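Local coordinates for protein putative oxidoreductase (Gluconobacter oxydans, PDB 3WJ7) that is a reductase of the short-chain dehydrogenase/reductase (SDR) family, probably interconverting carbonyl compounds and alcohols with a nicotinamide coenzyme, at residues T106-L111 with E164-L168; P144-S148 with K158-E162; A176-S182 with I236-L242; L229-G234 with E316-A320. All blocks are in the same frame, centred on the assembly; numbering follows the deposited sequence.

Contact 1 of 4, residues T106-L111 with E164-L168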
loop_
_atom_site.group_PDB
_atom_site.type_symbol
_atom_site.label_atom_id
_atom_site.label_comp_id
_atom_site.label_asym_id
_atom_site.label_seq_id
_atom_site.Cartn_x
_atom_site.Cartn_y
_atom_site.Cartn_z
ATOM N N THR A 106 -10.436 -10.716 12.302
ATOM C CA THR A 106 -10.456 -12.122 12.629
ATOM C C THR A 106 -9.919 -12.388 14.044
ATOM O O THR A 106 -10.454 -13.225 14.765
ATOM C CB THR A 106 -9.632 -12.861 11.561
ATOM O OG1 THR A 106 -10.362 -12.815 10.335
ATOM C CG2 THR A 106 -9.323 -14.278 11.924
ATOM N N ARG A 107 -8.842 -11.705 14.410
ATOM C CA ARG A 107 -8.313 -11.781 15.747
ATOM C C ARG A 107 -9.390 -11.247 16.748
ATOM O O ARG A 107 -9.748 -11.947 17.699
ATOM C CB ARG A 107 -6.981 -11.032 15.830
ATOM C CG ARG A 107 -6.228 -11.182 17.146
ATOM C CD ARG A 107 -5.065 -10.196 17.230
ATOM N NE ARG A 107 -4.237 -10.417 18.427
ATOM C CZ ARG A 107 -3.132 -9.726 18.765
ATOM N NH1 ARG A 107 -2.642 -8.734 18.005
ATOM N NH2 ARG A 107 -2.490 -10.038 19.888
ATOM N N ASN A 108 -9.966 -10.068 16.513
ATOM C CA ASN A 108 -10.979 -9.606 17.435
ATOM C C ASN A 108 -12.137 -10.673 17.566
ATOM O O ASN A 108 -12.569 -11.049 18.688
ATOM C CB ASN A 108 -11.484 -8.211 17.028
ATOM C CG ASN A 108 -10.371 -7.110 17.105
ATOM O OD1 ASN A 108 -9.389 -7.251 17.834
ATOM N ND2 ASN A 108 -10.538 -6.021 16.346
ATOM N N LEU A 109 -12.623 -11.167 16.431
ATOM C CA LEU A 109 -13.706 -12.076 16.467
ATOM C C LEU A 109 -13.316 -13.316 17.292
ATOM O O LEU A 109 -14.072 -13.730 18.201
ATOM C CB LEU A 109 -14.128 -12.494 15.062
ATOM C CG LEU A 109 -15.325 -13.450 15.081
ATOM C CD1 LEU A 109 -16.545 -12.747 15.676
ATOM C CD2 LEU A 109 -15.628 -13.948 13.674
ATOM N N MET A 110 -12.155 -13.894 16.978
ATOM C CA MET A 110 -11.670 -15.075 17.686
ATOM C C MET A 110 -11.489 -14.851 19.202
ATOM O O MET A 110 -11.922 -15.657 20.018
ATOM C CB MET A 110 -10.380 -15.592 17.052
ATOM C CG MET A 110 -10.515 -16.137 15.631
ATOM S SD MET A 110 -11.837 -17.332 15.280
ATOM C CE MET A 110 -12.974 -16.339 14.336
ATOM N N LEU A 111 -10.844 -13.753 19.581
ATOM C CA LEU A 111 -10.696 -13.432 20.977
ATOM C C LEU A 111 -12.056 -13.190 21.647
ATOM O O LEU A 111 -12.279 -13.660 22.758
ATOM C CB LEU A 111 -9.779 -12.248 21.160
ATOM C CG LEU A 111 -8.269 -12.355 20.865
ATOM C CD1 LEU A 111 -7.579 -11.015 21.159
ATOM C CD2 LEU A 111 -7.625 -13.457 21.682
ATOM N N GLU A 164 -2.828 -16.467 12.234
ATOM C CA GLU A 164 -3.384 -15.968 13.469
ATOM C C GLU A 164 -4.267 -16.997 14.172
ATOM O O GLU A 164 -4.156 -17.210 15.369
ATOM C CB GLU A 164 -4.191 -14.702 13.229
ATOM C CG GLU A 164 -3.426 -13.438 13.505
ATOM C CD GLU A 164 -3.521 -12.960 14.965
ATOM O OE1 GLU A 164 -3.344 -13.764 15.937
ATOM O OE2 GLU A 164 -3.758 -11.731 15.135
ATOM N N VAL A 165 -5.176 -17.610 13.425
ATOM C CA VAL A 165 -6.031 -18.597 14.008
ATOM C C VAL A 165 -5.161 -19.729 14.581
ATOM O O VAL A 165 -5.362 -20.128 15.743
ATOM C CB VAL A 165 -7.087 -19.085 13.003
ATOM C CG1 VAL A 165 -7.899 -20.208 13.622
ATOM C CG2 VAL A 165 -8.007 -17.942 12.592
ATOM N N LEU A 166 -4.190 -20.234 13.809
ATOM C CA LEU A 166 -3.322 -21.314 14.348
ATOM C C LEU A 166 -2.565 -20.896 15.628
ATOM O O LEU A 166 -2.285 -21.755 16.484
ATOM C CB LEU A 166 -2.347 -21.912 13.307
ATOM C CG LEU A 166 -3.062 -22.583 12.138
ATOM C CD1 LEU A 166 -2.140 -22.775 10.948
ATOM C CD2 LEU A 166 -3.702 -23.899 12.527
ATOM N N ARG A 167 -2.255 -19.603 15.768
ATOM C CA ARG A 167 -1.525 -19.127 16.945
ATOM C C ARG A 167 -2.498 -19.194 18.125
ATOM O O ARG A 167 -2.202 -19.788 19.155
ATOM C CB ARG A 167 -0.943 -17.708 16.713
ATOM C CG ARG A 167 0.136 -17.225 17.705
ATOM C CD ARG A 167 0.327 -15.691 17.823
ATOM N NE ARG A 167 -0.863 -14.885 17.504
ATOM C CZ ARG A 167 -1.727 -14.315 18.365
ATOM N NH1 ARG A 167 -1.613 -14.415 19.710
ATOM N NH2 ARG A 167 -2.746 -13.633 17.843
ATOM N N LEU A 168 -3.705 -18.671 17.931
ATOM C CA LEU A 168 -4.718 -18.725 18.971
ATOM C C LEU A 168 -5.164 -20.128 19.316
ATOM O O LEU A 168 -5.538 -20.382 20.447
ATOM C CB LEU A 168 -5.918 -17.850 18.607
ATOM C CG LEU A 168 -5.619 -16.351 18.478
ATOM C CD1 LEU A 168 -6.759 -15.636 17.778
ATOM C CD2 LEU A 168 -5.387 -15.720 19.842
HETATM O O HOH W 1 -3.527 -12.832 20.715
#
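Arg107 and Arg167 carry like charges, yet their guanidinium groups lie close together, with a water to bridge them. The water accepts from Arg107 NH2 at 3.1 Å and from Arg167 NH1 at 2.7 Å. The two guanidinium planes are turned 76° apart. Arg107 keeps an extended chain with CG anti to the backbone N (chi1 -173°). Glu164 OE2 therefore lies alongside its methylenes, 3.4 Å from Arg107 CB. The salt bridge, Arg107 NE to Glu164 OE2 at 3.6 Å, is one of charge alone. The oxygen is well out of the guanidinium plane, and no N-H is aimed at it. Arg167 NH1 pairs with Glu171. These residues lie on helices 95-115 and 153-172, which pack side by side on one face of the Rossmann sheet. Their segment axes approach to 10.4 Å and run 28° from parallel. Beneath these charges the contact is apolar. Leu168 straddles two side chains: CD1 rests on Met110 CB at 3.7 Å, and CD2 meets Leu111 CD2 at the same distance. Nearer the sheet, Thr106 CG2 touches Val165 CG2 at 4.0 Å, the two side chains crossing at about a right angle.

Contact 2 of 4, residues P144-S148 with K158-E162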
loop_
_atom_site.group_PDB
_atom_site.type_symbol
_atom_site.label_atom_id
_atom_site.label_comp_id
_atom_site.label_asym_id
_atom_site.label_seq_id
_atom_site.Cartn_x
_atom_site.Cartn_y
_atom_site.Cartn_z
ATOM N N PRO A 144 4.527 -27.679 2.687
ATOM C CA PRO A 144 5.088 -26.520 3.443
ATOM C C PRO A 144 4.761 -25.197 2.778
ATOM O O PRO A 144 4.747 -25.113 1.554
ATOM C CB PRO A 144 6.613 -26.747 3.420
ATOM C CG PRO A 144 6.857 -27.782 2.350
ATOM C CD PRO A 144 5.573 -28.565 2.127
ATOM N N VAL A 145 4.496 -24.180 3.586
ATOM C CA VAL A 145 4.265 -22.851 3.064
ATOM C C VAL A 145 5.169 -21.920 3.783
ATOM O O VAL A 145 5.299 -22.001 4.979
ATOM C CB VAL A 145 2.865 -22.295 3.415
ATOM C CG1 VAL A 145 2.223 -21.730 2.162
ATOM C CG2 VAL A 145 1.992 -23.317 4.178
ATOM N N SER A 146 5.725 -20.965 3.082
ATOM C CA SER A 146 6.457 -19.940 3.784
ATOM C C SER A 146 5.976 -18.559 3.317
ATOM O O SER A 146 5.724 -18.384 2.126
ATOM C CB SER A 146 7.967 -20.170 3.607
ATOM O OG SER A 146 8.632 -18.982 3.236
ATOM N N GLU A 147 5.865 -17.596 4.250
ATOM C CA GLU A 147 5.614 -16.176 3.892
ATOM C C GLU A 147 6.355 -15.688 2.663
ATOM O O GLU A 147 5.783 -14.976 1.845
ATOM C CB GLU A 147 5.840 -15.206 5.050
ATOM C CG GLU A 147 4.528 -14.741 5.679
ATOM C CD GLU A 147 4.550 -13.327 6.256
ATOM O OE1 GLU A 147 3.839 -13.063 7.267
ATOM O OE2 GLU A 147 5.237 -12.468 5.671
ATOM N N SER A 148 7.601 -16.108 2.507
ATOM C CA SER A 148 8.430 -15.605 1.409
ATOM C C SER A 148 8.001 -16.141 0.046
ATOM O O SER A 148 8.431 -15.658 -0.994
ATOM C CB SER A 148 9.901 -15.936 1.661
ATOM O OG SER A 148 10.103 -17.340 1.658
ATOM N N LYS A 158 -4.848 -13.961 3.299
ATOM C CA LYS A 158 -5.478 -15.193 3.769
ATOM C C LYS A 158 -4.449 -15.945 4.596
ATOM O O LYS A 158 -4.792 -16.494 5.629
ATOM C CB LYS A 158 -6.055 -16.036 2.641
ATOM C CG LYS A 158 -7.243 -15.414 1.941
ATOM C CD LYS A 158 -8.435 -15.311 2.883
ATOM C CE LYS A 158 -9.596 -14.575 2.212
ATOM N NZ LYS A 158 -10.744 -14.329 3.141
ATOM N N TYR A 159 -3.183 -15.904 4.175
ATOM C CA TYR A 159 -2.121 -16.594 4.882
ATOM C C TYR A 159 -1.970 -16.018 6.302
ATOM O O TYR A 159 -2.069 -16.774 7.266
ATOM C CB TYR A 159 -0.791 -16.536 4.109
ATOM C CG TYR A 159 0.386 -17.055 4.871
ATOM C CD1 TYR A 159 0.638 -18.431 4.935
ATOM C CD2 TYR A 159 1.224 -16.184 5.566
ATOM C CE1 TYR A 159 1.724 -18.939 5.639
ATOM C CE2 TYR A 159 2.319 -16.653 6.279
ATOM C CZ TYR A 159 2.571 -18.031 6.311
ATOM O OH TYR A 159 3.626 -18.532 7.041
ATOM N N ARG A 160 -1.801 -14.704 6.440
ATOM C CA ARG A 160 -1.615 -14.131 7.751
ATOM C C ARG A 160 -2.772 -14.407 8.691
ATOM O O ARG A 160 -2.568 -14.731 9.906
ATOM C CB ARG A 160 -1.360 -12.627 7.680
ATOM C CG ARG A 160 -0.013 -12.331 7.070
ATOM C CD ARG A 160 0.425 -10.923 7.365
ATOM N NE ARG A 160 1.834 -10.823 7.003
ATOM C CZ ARG A 160 2.372 -9.762 6.408
ATOM N NH1 ARG A 160 1.619 -8.713 6.094
ATOM N NH2 ARG A 160 3.665 -9.741 6.136
ATOM N N ALA A 161 -3.986 -14.303 8.152
ATOM C CA ALA A 161 -5.186 -14.544 8.971
ATOM C C ALA A 161 -5.213 -16.000 9.444
ATOM O O ALA A 161 -5.409 -16.281 10.655
ATOM C CB ALA A 161 -6.454 -14.195 8.205
ATOM N N GLU A 162 -4.959 -16.926 8.524
ATOM C CA GLU A 162 -4.934 -18.318 8.943
ATOM C C GLU A 162 -3.852 -18.502 10.022
ATOM O O GLU A 162 -4.090 -19.208 11.004
ATOM C CB GLU A 162 -4.748 -19.315 7.781
ATOM C CG GLU A 162 -4.311 -20.690 8.279
ATOM C CD GLU A 162 -4.310 -21.770 7.210
ATOM O OE1 GLU A 162 -3.230 -22.316 6.881
ATOM O OE2 GLU A 162 -5.389 -22.086 6.681
#
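Helix 153-172, which holds near its start the YxxxK motif of SDR enzymes, is joined through Arg160 to Glu147 of the loop that follows strand 120-124. Lys158 stands in the place of the motif's lysine. The tie is a two-point salt bridge at the surface. Arg160 grips the carboxylate side-on, using NE and one terminal nitrogen. The first bond, Arg160 NE to Glu147 OE1, is 3.0 Å long and nearly straight at 168°. OE1 lies in the guanidinium plane, but the N-H comes in from above the carboxylate plane. The second bond, Arg160 NH2 to Glu147 OE2 at 3.2 Å, is more bent; it arrives on the syn side of its oxygen but tilted out of the carboxylate plane. The flat groups are thus far from coplanar, 55° apart. Arg160 NH1 makes a further salt bridge to Asp94 of the second subunit, so the pair stands at a subunit boundary. With Arg160 cut back to an alanine, Glu147 and that Asp94 of the second subunit would probably both lose their positive mate. On the loop side, Ser146 forms an ST turn: its OG accepts from Ser148 N at 3.1 Å. Tyr159 sets CG anti to the backbone N (chi1 172°), which carries its ring to the loop. There Tyr159 CE1 lies 4.2 Å from Val145 CB.

Contact 3 of 4, residues A176-S182 with I236-L242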
loop_
_atom_site.group_PDB
_atom_site.type_symbol
_atom_site.label_atom_id
_atom_site.label_comp_id
_atom_site.label_asym_id
_atom_site.label_seq_id
_atom_site.Cartn_x
_atom_site.Cartn_y
_atom_site.Cartn_z
ATOM N N ALA A 176 -11.102 -23.963 17.647
ATOM C CA ALA A 176 -11.367 -23.739 16.210
ATOM C C ALA A 176 -10.945 -24.899 15.309
ATOM O O ALA A 176 -9.903 -25.559 15.523
ATOM C CB ALA A 176 -10.733 -22.427 15.728
ATOM N N ILE A 177 -11.791 -25.150 14.321
ATOM C CA ILE A 177 -11.531 -26.084 13.254
ATOM C C ILE A 177 -11.466 -25.239 11.993
ATOM O O ILE A 177 -12.336 -24.383 11.782
ATOM C CB ILE A 177 -12.721 -27.041 13.134
ATOM C CG1 ILE A 177 -12.784 -27.970 14.356
ATOM C CG2 ILE A 177 -12.729 -27.742 11.785
ATOM C CD1 ILE A 177 -14.084 -28.767 14.537
ATOM N N ILE A 178 -10.454 -25.480 11.151
ATOM C CA ILE A 178 -10.251 -24.720 9.912
ATOM C C ILE A 178 -10.615 -25.485 8.635
ATOM O O ILE A 178 -10.204 -26.631 8.402
ATOM C CB ILE A 178 -8.792 -24.260 9.752
ATOM C CG1 ILE A 178 -8.327 -23.555 11.015
ATOM C CG2 ILE A 178 -8.618 -23.389 8.481
ATOM C CD1 ILE A 178 -6.854 -23.165 10.981
ATOM N N VAL A 179 -11.285 -24.756 7.759
ATOM C CA VAL A 179 -11.734 -25.206 6.476
ATOM C C VAL A 179 -11.050 -24.285 5.417
ATOM O O VAL A 179 -10.869 -23.073 5.635
ATOM C CB VAL A 179 -13.262 -25.129 6.594
ATOM C CG1 VAL A 179 -13.967 -24.437 5.457
ATOM C CG2 VAL A 179 -13.861 -26.491 6.996
ATOM N N ASN A 180 -10.610 -24.876 4.316
ATOM C CA ASN A 180 -9.935 -24.209 3.217
ATOM C C ASN A 180 -10.665 -24.541 1.886
ATOM O O ASN A 180 -10.293 -25.465 1.173
ATOM C CB ASN A 180 -8.481 -24.688 3.132
ATOM C CG ASN A 180 -7.684 -24.455 4.423
ATOM O OD1 ASN A 180 -6.878 -23.512 4.504
ATOM N ND2 ASN A 180 -7.876 -25.317 5.420
ATOM N N PRO A 181 -11.724 -23.806 1.552
ATOM C CA PRO A 181 -12.389 -23.972 0.255
ATOM C C PRO A 181 -11.457 -23.611 -0.911
ATOM O O PRO A 181 -10.570 -22.785 -0.744
ATOM C CB PRO A 181 -13.495 -22.926 0.287
ATOM C CG PRO A 181 -13.594 -22.456 1.707
ATOM C CD PRO A 181 -12.257 -22.672 2.319
ATOM N N SER A 182 -11.630 -24.265 -2.057
ATOM C CA SER A 182 -10.926 -23.886 -3.267
ATOM C C SER A 182 -11.731 -22.744 -3.893
ATOM O O SER A 182 -12.206 -21.859 -3.189
ATOM C CB SER A 182 -10.800 -25.077 -4.226
ATOM O OG SER A 182 -12.077 -25.587 -4.616
ATOM N N ILE A 236 -10.788 -30.204 16.427
ATOM C CA ILE A 236 -10.139 -28.974 16.793
ATOM C C ILE A 236 -8.636 -28.963 16.488
ATOM O O ILE A 236 -7.927 -29.869 16.876
ATOM C CB ILE A 236 -10.427 -28.635 18.245
ATOM C CG1 ILE A 236 -11.901 -28.256 18.343
ATOM C CG2 ILE A 236 -9.522 -27.487 18.640
ATOM C CD1 ILE A 236 -12.574 -28.620 19.640
ATOM N N GLY A 237 -8.192 -27.955 15.738
ATOM C CA GLY A 237 -6.792 -27.775 15.377
ATOM C C GLY A 237 -6.423 -28.221 13.965
ATOM O O GLY A 237 -5.292 -27.940 13.481
ATOM N N GLU A 238 -7.341 -28.917 13.301
ATOM C CA GLU A 238 -7.083 -29.407 11.974
ATOM C C GLU A 238 -7.634 -28.444 10.917
ATOM O O GLU A 238 -8.589 -27.689 11.178
ATOM C CB GLU A 238 -7.748 -30.771 11.791
ATOM C CG GLU A 238 -7.320 -31.877 12.768
ATOM C CD GLU A 238 -5.839 -32.218 12.678
ATOM O OE1 GLU A 238 -5.157 -32.051 13.707
ATOM O OE2 GLU A 238 -5.357 -32.623 11.590
ATOM N N LYS A 239 -7.000 -28.469 9.739
ATOM C CA LYS A 239 -7.480 -27.822 8.514
ATOM C C LYS A 239 -8.041 -28.875 7.592
ATOM O O LYS A 239 -7.509 -29.999 7.490
ATOM C CB LYS A 239 -6.328 -27.228 7.684
ATOM C CG LYS A 239 -5.383 -26.243 8.338
ATOM C CD LYS A 239 -4.078 -26.343 7.553
ATOM C CE LYS A 239 -3.258 -25.063 7.569
ATOM N NZ LYS A 239 -1.798 -25.378 7.698
ATOM N N TYR A 240 -9.037 -28.488 6.815
ATOM C CA TYR A 240 -9.540 -29.399 5.797
ATOM C C TYR A 240 -9.776 -28.678 4.516
ATOM O O TYR A 240 -10.533 -27.720 4.480
ATOM C CB TYR A 240 -10.850 -30.057 6.263
ATOM C CG TYR A 240 -10.808 -30.743 7.614
ATOM C CD1 TYR A 240 -10.971 -30.006 8.803
ATOM C CD2 TYR A 240 -10.635 -32.124 7.710
ATOM C CE1 TYR A 240 -10.946 -30.633 10.052
ATOM C CE2 TYR A 240 -10.609 -32.763 8.954
ATOM C CZ TYR A 240 -10.770 -32.025 10.115
ATOM O OH TYR A 240 -10.753 -32.649 11.333
ATOM N N ILE A 241 -9.104 -29.111 3.458
ATOM C CA ILE A 241 -9.325 -28.556 2.099
ATOM C C ILE A 241 -10.718 -28.946 1.597
ATOM O O ILE A 241 -11.102 -30.099 1.683
ATOM C CB ILE A 241 -8.268 -29.080 1.100
ATOM C CG1 ILE A 241 -6.903 -28.480 1.417
ATOM C CG2 ILE A 241 -8.639 -28.723 -0.332
ATOM C CD1 ILE A 241 -5.723 -29.314 1.008
ATOM N N LEU A 242 -11.477 -27.989 1.084
ATOM C CA LEU A 242 -12.771 -28.291 0.550
ATOM C C LEU A 242 -12.748 -28.001 -0.922
ATOM O O LEU A 242 -13.251 -26.980 -1.351
ATOM C CB LEU A 242 -13.848 -27.479 1.257
ATOM C CG LEU A 242 -14.133 -27.744 2.758
ATOM C CD1 LEU A 242 -15.375 -26.954 3.211
ATOM C CD2 LEU A 242 -14.260 -29.260 3.161
#
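Tyr240 sets CG anti to its carbonyl carbon (chi1 -53°), and Ile177 turns CG2 anti to its backbone N. Together these torsions bring Ile177 CG2 to the edge of the tyrosine ring, 3.8 Å from Tyr240 CE1. Ile178 O lies at the same ring's edge. The phenol OH bonds to Lys235 N, and Lys312 makes a cation-pi contact with the ring. Six backbone hydrogen bonds cross; the parallel pairing runs from Ile178-Lys239 to Pro181-Leu242. Strand 176-181 gives and takes in turn: Ile178 N donates to Glu238 O at 2.9 Å, and Ile178 O accepts from Tyr240 N at 2.7 Å. Further along, Leu242 N reaches Asn180 O at 2.8 Å with a 170° angle, from above the carbonyl plane. This is part of the central Rossmann sheet, where strand 176-185 also pairs with strand 120-124. Helix 153-172 packs on the face bearing Ile178, and helix 220-233 on the face bearing Val179. On that second face Val179 CG1 meets Leu242 CD1 at 3.7 Å, and the side chain of Pro181 comes within about 4 Å of a bound mercury ion. Before strand 239-242 begins, Gly237 donates its N-H to Ala176 O at 3.0 Å.

Contact 4 of 4, residues L229-G234 with E316-A320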
loop_
_atom_site.group_PDB
_atom_site.type_symbol
_atom_site.label_atom_id
_atom_site.label_comp_id
_atom_site.label_asym_id
_atom_site.label_seq_id
_atom_site.Cartn_x
_atom_site.Cartn_y
_atom_site.Cartn_z
ATOM N N LEU A 229 -20.184 -30.466 7.909
ATOM C CA LEU A 229 -19.427 -31.704 8.211
ATOM C C LEU A 229 -18.250 -31.448 9.101
ATOM O O LEU A 229 -17.886 -32.319 9.875
ATOM C CB LEU A 229 -18.923 -32.361 6.917
ATOM C CG LEU A 229 -20.072 -32.759 5.986
ATOM C CD1 LEU A 229 -19.580 -33.215 4.609
ATOM C CD2 LEU A 229 -20.928 -33.793 6.709
ATOM N N ALA A 230 -17.624 -30.268 8.978
ATOM C CA ALA A 230 -16.495 -29.956 9.861
ATOM C C ALA A 230 -16.968 -29.685 11.278
ATOM O O ALA A 230 -16.272 -30.056 12.223
ATOM C CB ALA A 230 -15.677 -28.802 9.355
ATOM N N LEU A 231 -18.137 -29.051 11.411
ATOM C CA LEU A 231 -18.783 -28.900 12.701
ATOM C C LEU A 231 -19.150 -30.264 13.309
ATOM O O LEU A 231 -18.996 -30.449 14.522
ATOM C CB LEU A 231 -20.062 -28.057 12.591
ATOM C CG LEU A 231 -20.964 -28.152 13.835
ATOM C CD1 LEU A 231 -20.422 -27.371 14.992
ATOM C CD2 LEU A 231 -22.336 -27.617 13.552
ATOM N N GLU A 232 -19.649 -31.202 12.491
ATOM C CA GLU A 232 -20.083 -32.508 13.028
ATOM C C GLU A 232 -18.943 -33.470 13.333
ATOM O O GLU A 232 -18.915 -34.009 14.427
ATOM C CB GLU A 232 -21.142 -33.160 12.160
ATOM C CG GLU A 232 -22.502 -32.490 12.339
ATOM C CD GLU A 232 -23.276 -32.335 11.030
ATOM O OE1 GLU A 232 -22.929 -33.028 10.044
ATOM O OE2 GLU A 232 -24.230 -31.511 10.976
ATOM N N ARG A 233 -17.970 -33.623 12.421
ATOM C CA ARG A 233 -16.958 -34.692 12.540
ATOM C C ARG A 233 -15.505 -34.216 12.527
ATOM O O ARG A 233 -14.588 -35.032 12.498
ATOM C CB ARG A 233 -17.168 -35.802 11.465
ATOM C CG ARG A 233 -18.634 -36.150 11.171
ATOM C CD ARG A 233 -18.851 -37.214 10.085
ATOM N NE ARG A 233 -18.938 -38.586 10.613
ATOM C CZ ARG A 233 -18.192 -39.629 10.217
ATOM N NH1 ARG A 233 -17.271 -39.510 9.253
ATOM N NH2 ARG A 233 -18.385 -40.818 10.784
ATOM N N GLY A 234 -15.277 -32.906 12.542
ATOM C CA GLY A 234 -13.899 -32.374 12.411
ATOM C C GLY A 234 -13.240 -32.277 13.762
ATOM O O GLY A 234 -13.947 -32.208 14.747
ATOM N N GLU A 316 -11.940 -38.249 6.361
ATOM C CA GLU A 316 -12.167 -37.872 7.747
ATOM C C GLU A 316 -13.533 -37.259 7.976
ATOM O O GLU A 316 -13.951 -37.096 9.126
ATOM C CB GLU A 316 -11.068 -36.937 8.249
ATOM C CG GLU A 316 -9.664 -37.466 7.980
ATOM C CD GLU A 316 -8.986 -38.040 9.203
ATOM O OE1 GLU A 316 -9.510 -39.023 9.793
ATOM O OE2 GLU A 316 -7.918 -37.495 9.566
ATOM N N LEU A 317 -14.252 -36.920 6.909
ATOM C CA LEU A 317 -15.498 -36.176 7.136
ATOM C C LEU A 317 -16.647 -36.700 6.340
ATOM O O LEU A 317 -17.782 -36.297 6.586
ATOM C CB LEU A 317 -15.344 -34.666 6.817
ATOM C CG LEU A 317 -14.309 -33.714 7.427
ATOM C CD1 LEU A 317 -14.762 -32.311 7.066
ATOM C CD2 LEU A 317 -14.127 -33.807 8.941
ATOM N N GLY A 318 -16.346 -37.542 5.350
ATOM C CA GLY A 318 -17.342 -37.958 4.351
ATOM C C GLY A 318 -17.867 -36.819 3.473
ATOM O O GLY A 318 -19.063 -36.759 3.158
ATOM N N TYR A 319 -16.965 -35.916 3.095
ATOM C CA TYR A 319 -17.197 -34.834 2.129
ATOM C C TYR A 319 -17.288 -35.385 0.719
ATOM O O TYR A 319 -16.415 -36.133 0.311
ATOM C CB TYR A 319 -15.979 -33.905 2.215
ATOM C CG TYR A 319 -15.905 -32.792 1.211
ATOM C CD1 TYR A 319 -16.927 -31.827 1.116
ATOM C CD2 TYR A 319 -14.802 -32.673 0.391
ATOM C CE1 TYR A 319 -16.851 -30.783 0.199
ATOM C CE2 TYR A 319 -14.699 -31.637 -0.521
ATOM C CZ TYR A 319 -15.710 -30.690 -0.594
ATOM O OH TYR A 319 -15.608 -29.722 -1.510
ATOM N N ALA A 320 -18.309 -35.013 -0.047
ATOM C CA ALA A 320 -18.500 -35.651 -1.377
ATOM C C ALA A 320 -18.788 -34.605 -2.435
ATOM O O ALA A 320 -19.940 -34.413 -2.811
ATOM C CB ALA A 320 -19.633 -36.705 -1.331
#
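Arg233 and Leu317 bring two helix ends together, with their CA atoms 5.8 Å apart. Helix 220-233 stops at Arg233. Its last turn is held by Arg233 N to Leu229 O at 2.9 Å and by a weak bond from Gly234 N to Ala230 O. Gly234 is the first residue to leave the helical angles. In the other segment Gly318 does the same with positive phi (64°), and the chain turns away from helix 311-317 into loop. Leu317 carries most of the packing. Its CG is anti to the carbonyl carbon (chi1 -56°), and the two methyls part over the last turn of the other helix. Leu317 CD1 lies 4.2 Å from Leu229 CB and almost as near Ala230 CB. Leu317 CD2 rests against Gly234 CA at 3.8 Å. Helix 220-233 flanks the Rossmann sheet, with Ala230 on Ile177 and Val179. Leu317 in turn packs on Tyr240, so the C-terminal part of the chain packs on the same face of the sheet as helix 220-233. If Leu317 were shortened to an alanine, both methyls would go and a gap would probably open between Leu229, Gly234 and Tyr240. Leu229 reaches past it along the loop: its CD1 is 3.8 Å from Tyr319 CA, and its CD2 is 4.0 Å from Leu317 O. Tyr319 anchors that loop, its OH bonding to Gly243 O and its ring touching Leu242. At the exposed end Arg233 CD lies 3.8 Å from Leu317 O.

Overall arrangement
Contact 3 is the buried core of the set, and its chemistry is that of a sheet: backbone bonds between parallel strands with mostly apolar side chains, Asn180 and Lys239 lying on the Ile178 face. Contacts 1 and 4 are partly buried and lie on opposite faces of that sheet. Contact 1 reaches it where Val165 and Leu166 pack on Ile178. Contact 4 reaches it through Ala230 against Ile177 and Gly234 against Tyr240. Contact 2 is a surface contact and shares helix 153-172 with contact 1. Both carry arginine-glutamate pairs: hydrogen-bonded in contact 2, held by charge alone in contact 1, beside a water bridge between the arginines. Contact 4 relies on apolar packing between helix ends.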